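Local coordinates for protein putative hydrolase (Agrobacterium vitis, PDB 3LLC) that probably acts as an acyl-protein thioesterase of the alpha/beta hydrolase fold, removing fatty acyl groups such as palmitate from proteins and perhaps cleaving acyl-glucuronide esters, at residues F149-I154 and A195-A200; I14-G17 and A22-I25; G52-E57 and D256-A261; Q125-K128 and D132-T135. All coordinates share one frame; numbering follows the deposited sequence.

Contact 1: F149-I154 and A195-A200; sequences FTSDLI and ANRVMA. With EDO (1,2-ethanediol), chain C; EDO (1,2-ethanediol), chain D.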
# COMPACT_ATOMS: atom_id res chain seq x y z
N PHE A 149 -11.34 -3.20 1.02
CA PHE A 149 -11.98 -3.20 -0.31
C PHE A 149 -12.78 -4.47 -0.58
O PHE A 149 -13.82 -4.42 -1.28
CB PHE A 149 -11.00 -2.80 -1.46
CG PHE A 149 -10.04 -3.88 -1.91
CD1 PHE A 149 -10.46 -4.96 -2.67
CD2 PHE A 149 -8.67 -3.76 -1.64
CE1 PHE A 149 -9.53 -5.91 -3.10
CE2 PHE A 149 -7.76 -4.72 -2.08
CZ PHE A 149 -8.18 -5.77 -2.80
N THR A 150 -12.34 -5.61 -0.05
CA THR A 150 -13.03 -6.88 -0.32
C THR A 150 -14.44 -6.87 0.27
O THR A 150 -15.39 -7.23 -0.42
CB THR A 150 -12.22 -8.12 0.18
OG1 THR A 150 -12.01 -8.00 1.60
CG2 THR A 150 -10.87 -8.21 -0.55
N SER A 151 -14.60 -6.42 1.52
CA SER A 151 -15.89 -6.43 2.16
C SER A 151 -16.75 -5.19 1.80
O SER A 151 -18.00 -5.29 1.76
CB SER A 151 -15.76 -6.53 3.70
OG SER A 151 -15.00 -5.45 4.22
N ASP A 152 -16.11 -4.07 1.57
CA ASP A 152 -16.84 -2.79 1.45
C ASP A 152 -17.10 -2.35 0.01
O ASP A 152 -18.08 -1.68 -0.22
CB ASP A 152 -16.11 -1.66 2.18
CG ASP A 152 -16.04 -1.86 3.70
OD1 ASP A 152 -16.31 -2.98 4.18
OD2 ASP A 152 -15.66 -0.87 4.38
N LEU A 153 -16.19 -2.68 -0.91
CA LEU A 153 -16.32 -2.26 -2.32
C LEU A 153 -16.68 -3.43 -3.26
O LEU A 153 -17.43 -3.22 -4.22
CB LEU A 153 -15.06 -1.55 -2.80
CG LEU A 153 -14.63 -0.29 -2.02
CD1 LEU A 153 -13.34 0.34 -2.59
CD2 LEU A 153 -15.83 0.72 -1.95
N ILE A 154 -16.19 -4.64 -3.00
CA ILE A 154 -16.53 -5.80 -3.86
C ILE A 154 -17.81 -6.55 -3.44
O ILE A 154 -18.76 -6.69 -4.26
CB ILE A 154 -15.35 -6.77 -4.03
CG1 ILE A 154 -14.15 -6.03 -4.69
CG2 ILE A 154 -15.79 -8.01 -4.85
CD1 ILE A 154 -12.85 -6.83 -4.80
N ALA A 195 -10.26 -10.99 7.68
CA ALA A 195 -9.23 -11.13 8.74
C ALA A 195 -8.47 -9.82 8.94
O ALA A 195 -8.02 -9.55 10.02
CB ALA A 195 -8.26 -12.30 8.45
N ASN A 196 -8.34 -9.00 7.91
CA ASN A 196 -7.59 -7.74 7.94
C ASN A 196 -8.45 -6.45 7.96
O ASN A 196 -7.95 -5.34 7.68
CB ASN A 196 -6.62 -7.72 6.75
CG ASN A 196 -5.49 -8.70 6.91
OD1 ASN A 196 -4.51 -8.40 7.60
ND2 ASN A 196 -5.60 -9.91 6.27
N ARG A 197 -9.74 -6.59 8.28
CA ARG A 197 -10.64 -5.46 8.21
C ARG A 197 -10.20 -4.42 9.26
O ARG A 197 -10.07 -4.76 10.46
CB ARG A 197 -12.08 -5.91 8.45
CG ARG A 197 -13.16 -4.88 8.07
CD ARG A 197 -14.57 -5.46 8.25
NE ARG A 197 -15.55 -4.67 7.51
CZ ARG A 197 -16.80 -5.06 7.25
NH1 ARG A 197 -17.27 -6.21 7.69
NH2 ARG A 197 -17.59 -4.25 6.52
N VAL A 198 -9.98 -3.20 8.83
CA VAL A 198 -9.50 -2.10 9.72
C VAL A 198 -10.54 -1.07 10.14
O VAL A 198 -10.36 -0.41 11.20
CB VAL A 198 -8.21 -1.40 9.16
CG1 VAL A 198 -7.06 -2.39 9.03
CG2 VAL A 198 -8.45 -0.67 7.81
N MSE A 199 -11.64 -0.91 9.37
CA MSE A 199 -12.65 0.10 9.67
C MSE A 199 -13.90 -0.41 10.41
O MSE A 199 -14.91 0.28 10.45
CB MSE A 199 -13.04 0.88 8.38
CG MSE A 199 -11.85 1.62 7.75
SE MSE A 199 -12.41 2.84 6.29
CE MSE A 199 -13.09 1.42 5.12
N ALA A 200 -13.83 -1.60 11.01
CA ALA A 200 -14.92 -2.04 11.89
C ALA A 200 -14.81 -1.33 13.27
O ALA A 200 -15.74 -1.37 14.06
CB ALA A 200 -14.98 -3.59 12.06
C1 EDO C . -9.81 -1.67 15.15
O1 EDO C . -11.05 -2.06 14.57
C2 EDO C . -9.17 -0.68 14.20
O2 EDO C . -8.70 -1.41 13.10
C1 EDO D . -7.40 -6.72 11.84
O1 EDO D . -6.45 -7.71 12.29
C2 EDO D . -6.84 -5.32 12.01
O2 EDO D . -7.69 -4.51 12.83
O HOH W 1 -15.01 -1.86 6.77
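Asp-152, near the end of helix 149-154, meets the guanidinium of Arg-197 in a salt bridge, with Arg-197 NH2 3.0 Å from Asp-152 OD1. As a hydrogen bond this contact is weak, because the N-H points well off line (127°). The carboxylate and guanidinium planes lie 60° apart. A second donor reaches the same oxygen: Ser-151 OG donates to Asp-152 OD1 at 2.8 Å, arriving above the carboxylate plane. Ser-151 OG also sits over one face of the guanidinium, 3.4 Å from Arg-197 NE, without bonding to it. Instead, a water in the guanidinium plane accepts from Arg-197 NE at 3.0 Å and donates in turn to Asp-152 OD2. OD2 is also paired with Lys-227, so both carboxylate oxygens are satisfied. Arginine suits its place because one long chain carries several N-H donors; extended from CG to NE, it sends NH2 to Asp-152 and NE to the water. In the loop, O2 of an ethanediol donates to Val-198 O at 2.7 Å, and Asp-148 receives the backbone N-H groups of Val-198 and Met-199. Around this junction, helix 222-230 touches Asp-152 and Met-199, while helix 115-128 packs against Phe-149 and Val-198.

Contact 2: I14-G17 and A22-I25; sequences ITVG and ARSI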
# COMPACT_ATOMS: atom_id res chain seq x y z
N ILE A 14 15.02 -10.73 -0.31
CA ILE A 14 14.67 -11.07 1.08
C ILE A 14 13.76 -12.29 1.13
O ILE A 14 12.70 -12.31 0.50
CB ILE A 14 13.97 -9.87 1.77
CG1 ILE A 14 14.91 -8.65 1.85
CG2 ILE A 14 13.41 -10.27 3.17
CD1 ILE A 14 14.48 -7.45 1.03
N THR A 15 14.14 -13.30 1.91
CA THR A 15 13.31 -14.49 2.07
C THR A 15 12.22 -14.23 3.12
O THR A 15 12.50 -13.75 4.21
CB THR A 15 14.14 -15.69 2.48
OG1 THR A 15 15.20 -15.89 1.53
CG2 THR A 15 13.30 -16.97 2.55
N VAL A 16 10.97 -14.54 2.75
CA VAL A 16 9.80 -14.33 3.62
C VAL A 16 9.06 -15.66 3.73
O VAL A 16 8.84 -16.34 2.73
CB VAL A 16 8.87 -13.24 3.06
CG1 VAL A 16 7.66 -12.99 4.03
CG2 VAL A 16 9.63 -11.92 2.78
N GLY A 17 8.74 -16.08 4.96
CA GLY A 17 8.00 -17.33 5.17
C GLY A 17 8.87 -18.57 5.33
O GLY A 17 10.09 -18.52 5.13
N ALA A 22 7.61 -20.31 1.69
CA ALA A 22 8.74 -19.38 1.53
C ALA A 22 8.69 -18.74 0.14
O ALA A 22 8.33 -19.38 -0.84
CB ALA A 22 10.05 -20.06 1.76
N ARG A 23 8.99 -17.45 0.07
CA ARG A 23 9.14 -16.77 -1.20
C ARG A 23 10.20 -15.68 -1.10
O ARG A 23 10.38 -15.07 -0.04
CB ARG A 23 7.79 -16.18 -1.68
CG ARG A 23 7.15 -15.11 -0.78
CD ARG A 23 6.09 -15.69 0.07
NE ARG A 23 5.31 -14.73 0.85
CZ ARG A 23 4.89 -14.97 2.09
NH1 ARG A 23 5.21 -16.12 2.70
NH2 ARG A 23 4.16 -14.07 2.73
N SER A 24 10.88 -15.43 -2.21
CA SER A 24 11.91 -14.38 -2.27
C SER A 24 11.31 -13.07 -2.81
O SER A 24 10.70 -13.04 -3.89
CB SER A 24 13.10 -14.80 -3.15
OG SER A 24 13.84 -15.90 -2.64
N ILE A 25 11.50 -11.98 -2.05
CA ILE A 25 10.99 -10.65 -2.38
C ILE A 25 12.14 -9.76 -2.90
O ILE A 25 13.20 -9.61 -2.26
CB ILE A 25 10.30 -10.01 -1.11
CG1 ILE A 25 9.12 -10.89 -0.68
CG2 ILE A 25 9.91 -8.53 -1.36
CD1 ILE A 25 8.01 -11.13 -1.78
O HOH W 2 15.71 -14.62 -0.92
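Four backbone hydrogen bonds join Ile-14 to Ile-25 and Val-16 to Arg-23, each pair bonded in both directions as an antiparallel hydrogen-bonded pair. The tightest runs from Ile-25 N to Ile-14 O at 2.8 Å, nearly straight at 170°. The packed face carries Ile-14, Val-16, Arg-23 and Ile-25. Here Val-16 CG2 approaches Ile-25 CG1 to 3.6 Å, and the other branch, CG1, stands over the centre of the Arg-23 guanidinium, 3.9 Å from CZ. Valine fits because its two methyls serve two neighbours at once, one apolar and one flat and cationic. The arginine reaches this position with CG between its backbone N and carbonyl carbon (chi1 62°) and a bend at the next bond. Helix 89-103 covers this face: Glu-95 and Glu-94 form salt bridges with Arg-23, and Ala-98 touches Val-16. The opposite face is loose and exposed. Thr-15 and Ser-24 form a non-hydrogen-bonded pair whose hydroxyls, 4.4 Å apart from OG1 to OG, are too distant for a direct bond; one water bridges them, though Ser-24 has a second conformer and the bridge is correspondingly doubtful. At the turn, Gly-17, without a side chain, can take up a positive phi (89°). The chemistry thus implies a two-sided hairpin: toward the helix, apolar packing and an arginine whose charge is met by Glu-94 and Glu-95; on the other side, hydroxyls.

Contact 3: G52-E57 and D256-A261; sequences GTKALE and DRMRNA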
# COMPACT_ATOMS: atom_id res chain seq x y z
N GLY A 52 6.73 1.60 -11.45
CA GLY A 52 5.65 2.54 -11.79
C GLY A 52 5.97 4.01 -11.54
O GLY A 52 6.86 4.35 -10.74
N THR A 53 5.25 4.89 -12.23
CA THR A 53 5.52 6.34 -12.17
C THR A 53 5.55 6.92 -10.77
O THR A 53 6.49 7.64 -10.42
CB THR A 53 4.46 7.13 -12.97
OG1 THR A 53 4.56 6.70 -14.33
CG2 THR A 53 4.71 8.64 -12.91
N LYS A 54 4.52 6.63 -9.98
CA LYS A 54 4.42 7.21 -8.60
C LYS A 54 5.58 6.72 -7.70
O LYS A 54 6.18 7.53 -6.96
CB LYS A 54 3.08 6.94 -7.96
CG LYS A 54 1.88 7.73 -8.54
CD LYS A 54 0.60 7.50 -7.73
CE LYS A 54 0.04 6.07 -7.72
NZ LYS A 54 -0.49 5.67 -9.11
N ALA A 55 5.90 5.44 -7.81
CA ALA A 55 7.02 4.84 -7.06
C ALA A 55 8.35 5.49 -7.40
O ALA A 55 9.14 5.84 -6.49
CB ALA A 55 7.10 3.31 -7.27
N LEU A 56 8.60 5.69 -8.71
CA LEU A 56 9.84 6.32 -9.15
C LEU A 56 9.94 7.78 -8.68
O LEU A 56 11.06 8.26 -8.38
CB LEU A 56 9.98 6.28 -10.70
CG LEU A 56 10.28 4.92 -11.35
CD1 LEU A 56 10.28 5.06 -12.93
CD2 LEU A 56 11.61 4.34 -10.86
N GLU A 57 8.79 8.48 -8.65
CA GLU A 57 8.74 9.86 -8.18
C GLU A 57 9.05 9.97 -6.68
O GLU A 57 9.77 10.90 -6.27
CB GLU A 57 7.39 10.52 -8.50
CG GLU A 57 7.24 10.84 -10.02
CD GLU A 57 8.08 12.00 -10.53
OE1 GLU A 57 8.60 12.83 -9.74
OE2 GLU A 57 8.18 12.13 -11.76
N ASP A 256 3.02 16.58 -8.29
CA ASP A 256 3.42 17.75 -7.50
C ASP A 256 2.75 17.73 -6.12
O ASP A 256 3.42 17.97 -5.11
CB ASP A 256 3.08 19.07 -8.20
CG ASP A 256 3.97 19.35 -9.41
OD1 ASP A 256 4.98 18.66 -9.63
OD2 ASP A 256 3.67 20.30 -10.14
N ARG A 257 1.43 17.46 -6.06
CA ARG A 257 0.74 17.37 -4.76
C ARG A 257 1.28 16.23 -3.89
O ARG A 257 1.45 16.38 -2.68
CB ARG A 257 -0.80 17.21 -4.91
CG ARG A 257 -1.56 18.52 -5.06
CD ARG A 257 -3.09 18.28 -5.17
NE ARG A 257 -3.43 17.72 -6.48
CZ ARG A 257 -3.66 18.42 -7.57
NH1 ARG A 257 -3.68 19.75 -7.55
NH2 ARG A 257 -3.90 17.78 -8.73
N MSE A 258 1.53 15.07 -4.50
CA MSE A 258 2.05 13.93 -3.74
C MSE A 258 3.47 14.23 -3.20
O MSE A 258 3.78 13.91 -2.05
CB MSE A 258 2.12 12.67 -4.62
CG MSE A 258 2.56 11.44 -3.85
SE MSE A 258 2.90 9.89 -5.04
CE MSE A 258 4.47 10.45 -5.78
N ARG A 259 4.32 14.78 -4.04
CA ARG A 259 5.71 15.10 -3.61
C ARG A 259 5.70 16.16 -2.49
O ARG A 259 6.45 16.07 -1.51
CB ARG A 259 6.54 15.57 -4.80
CG ARG A 259 6.95 14.43 -5.73
CD ARG A 259 7.67 14.97 -6.97
NE ARG A 259 8.92 15.66 -6.68
CZ ARG A 259 10.15 15.21 -6.98
NH1 ARG A 259 10.32 14.07 -7.62
NH2 ARG A 259 11.22 15.94 -6.69
N ASN A 260 4.81 17.14 -2.60
CA ASN A 260 4.70 18.16 -1.56
C ASN A 260 4.19 17.55 -0.23
O ASN A 260 4.64 17.96 0.85
CB ASN A 260 3.82 19.33 -2.02
CG ASN A 260 4.53 20.25 -3.02
OD1 ASN A 260 5.76 20.29 -3.09
ND2 ASN A 260 3.76 20.99 -3.79
N ALA A 261 3.26 16.61 -0.31
CA ALA A 261 2.71 15.92 0.88
C ALA A 261 3.83 15.11 1.60
O ALA A 261 3.95 15.17 2.83
CB ALA A 261 1.53 14.99 0.52
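Glu-57 and Arg-259 reach toward each other from two helices, and their side chains cross at about a right angle, with the carboxylate and guanidinium planes 70° apart. The salt bridge is made by one atom on each side: Arg-259 NH1 stands 3.0 Å from Glu-57 OE1 and meets it nearly along the C-O axis, while OE1 lies 28° out of the guanidinium plane. This is a single-point ion pair rather than the flat, two-pronged kind, consistent with NH1 having another anionic partner, Asp-60, one turn further along helix 53-65. Arg-259 CD comes within 3.6 Å of Glu-57 OE1, so the last methylene of the arginine chain lies beside the same oxygen.

Beneath the ion pair, the buried selenomethionine Met-258 supplies the apolar half of the contact. Its chain leaves with CG anti to the backbone N and bends about the CG-SE bond (chi3 73°), which places CE 3.6 Å from the backbone oxygen of Lys-54 and 4.0 Å from Glu-57 CB. A long, unbranched and flexible side chain is well suited to filling the groove here, where the axes of segments 53-57 and 256-261 come no closer than 10.9 Å. Lys-54 lends mainly its CB, 4.2 Å from Met-258 SE, while its ammonium end leads away to the carbonyl of Arg-248. Ala-55 and Met-258 face strands 39-43 and 136-143 respectively. Two helices lying side by side on one face of a mostly parallel sheet, one from the start and one from the end of the fold, are typical of alpha/beta hydrolases.

Contact 4: Q125-K128 and D132-T135; sequences QELK and DNPT. With EDO (1,2-ethanediol), chain C.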
# COMPACT_ATOMS: atom_id res chain seq x y z
N GLN A 125 -0.43 -0.89 12.77
CA GLN A 125 -1.01 -1.71 13.84
C GLN A 125 -0.07 -2.81 14.30
O GLN A 125 0.08 -3.03 15.51
CB GLN A 125 -2.40 -2.32 13.45
CG GLN A 125 -3.47 -1.26 13.20
CD GLN A 125 -4.82 -1.84 12.75
OE1 GLN A 125 -4.87 -2.91 12.10
NE2 GLN A 125 -5.90 -1.19 13.15
N GLU A 126 0.59 -3.48 13.36
CA GLU A 126 1.54 -4.57 13.69
C GLU A 126 2.76 -4.01 14.44
O GLU A 126 3.23 -4.60 15.41
CB GLU A 126 2.02 -5.31 12.42
CG GLU A 126 0.94 -6.10 11.66
CD GLU A 126 0.72 -7.54 12.17
OE1 GLU A 126 1.50 -8.45 11.80
OE2 GLU A 126 -0.27 -7.77 12.91
N LEU A 127 3.29 -2.88 13.98
CA LEU A 127 4.43 -2.25 14.69
C LEU A 127 4.05 -1.79 16.09
O LEU A 127 4.79 -2.05 17.07
CB LEU A 127 5.01 -1.09 13.86
CG LEU A 127 5.62 -1.48 12.51
CD1 LEU A 127 5.96 -0.23 11.66
CD2 LEU A 127 6.86 -2.35 12.69
N LYS A 128 2.90 -1.14 16.24
CA LYS A 128 2.45 -0.70 17.58
C LYS A 128 2.19 -1.88 18.53
O LYS A 128 2.37 -1.75 19.74
CB LYS A 128 1.25 0.29 17.51
CG LYS A 128 1.69 1.69 16.92
CD LYS A 128 0.57 2.75 16.62
CE LYS A 128 0.03 3.46 17.87
NZ LYS A 128 1.09 4.14 18.68
N ASP A 132 9.65 -4.74 20.96
CA ASP A 132 10.91 -4.29 20.36
C ASP A 132 10.64 -3.68 18.98
O ASP A 132 10.47 -4.43 17.99
CB ASP A 132 11.90 -5.46 20.24
N ASN A 133 10.57 -2.34 18.91
CA ASN A 133 10.45 -1.67 17.63
C ASN A 133 11.56 -0.67 17.37
O ASN A 133 11.56 0.47 17.87
CB ASN A 133 9.08 -1.03 17.45
CG ASN A 133 8.74 -0.83 16.00
OD1 ASN A 133 9.38 -1.39 15.09
ND2 ASN A 133 7.73 -0.02 15.76
N PRO A 134 12.54 -1.10 16.55
CA PRO A 134 13.58 -0.16 16.14
C PRO A 134 13.07 0.91 15.14
O PRO A 134 13.73 1.93 14.95
CB PRO A 134 14.65 -1.05 15.49
CG PRO A 134 13.93 -2.28 15.05
CD PRO A 134 12.62 -2.37 15.80
N THR A 135 11.90 0.68 14.53
CA THR A 135 11.34 1.62 13.56
C THR A 135 10.08 2.35 14.04
O THR A 135 9.04 1.74 14.25
CB THR A 135 11.01 0.90 12.23
OG1 THR A 135 12.19 0.27 11.72
CG2 THR A 135 10.47 1.92 11.20
C1 EDO C . -9.81 -1.67 15.15
O1 EDO C . -11.05 -2.06 14.57
C2 EDO C . -9.17 -0.68 14.20
O2 EDO C . -8.70 -1.41 13.10
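Leu-127, in the last turn of helix 115-128, lies against the amide of Asn-133, and their side chains cross at about a right angle. Leu-127 CB comes to 3.5 Å from Asn-133 ND2, and the branch CD2 to 3.6 Å from Asn-133 OD1, so the leucine flank runs along both ends of the amide. This is van der Waals contact of an apolar chain with a polar group; because Asn-133 has a second conformer, its finer details are doubtful. In the conformer described, Asn-133 CG stands anti to the backbone N (chi1 -157°), which brings Asn-133 OD1 within 3.3 Å of Thr-135 N. In this conformer the weak bond, at 153°, would close an Asx turn over Pro-134. Asparagine suits the place because its short side chain can accept from an N-H two residues on, and proline because its ring holds phi near -72°, which fits the middle of such a turn. The hydroxyl of Thr-135 bonds to the carbonyl of Pro-105.

In the next shell, Leu-100 of helix 89-103 touches both Leu-127 and Thr-135, and Leu-97 of that helix also packs on Leu-127. On another side of the helix, Gln-125 NE2 donates a 2.8 Å bond to O2 of an ethanediol. The contact marks the return of a beta-alpha-beta crossover, in which helix 115-128 links the parallel neighbours 107-113 and 136-143 of the alpha/beta hydrolase sheet.

Overall arrangement
From the N terminus, contact 2 comes first and closes the short turn of the hairpin that begins the sheet. It is complete before contact 3 opens at residues 52-57. Contact 3 closes only at residues 256-261, joining an early helix to the last and enclosing nearly 200 residues. Nested within that span, one after the other, are contact 4, which closes the short loop between helix 115-128 and strand 136-143, and contact 1, which links helix 149-154 to the loop after helix 187-195. None cross. Contacts 1 and 4 meet where Val-198 packs on Gln-125, and they share an ethanediol; contacts 1 and 3 lie on opposite sides of the chain's centre.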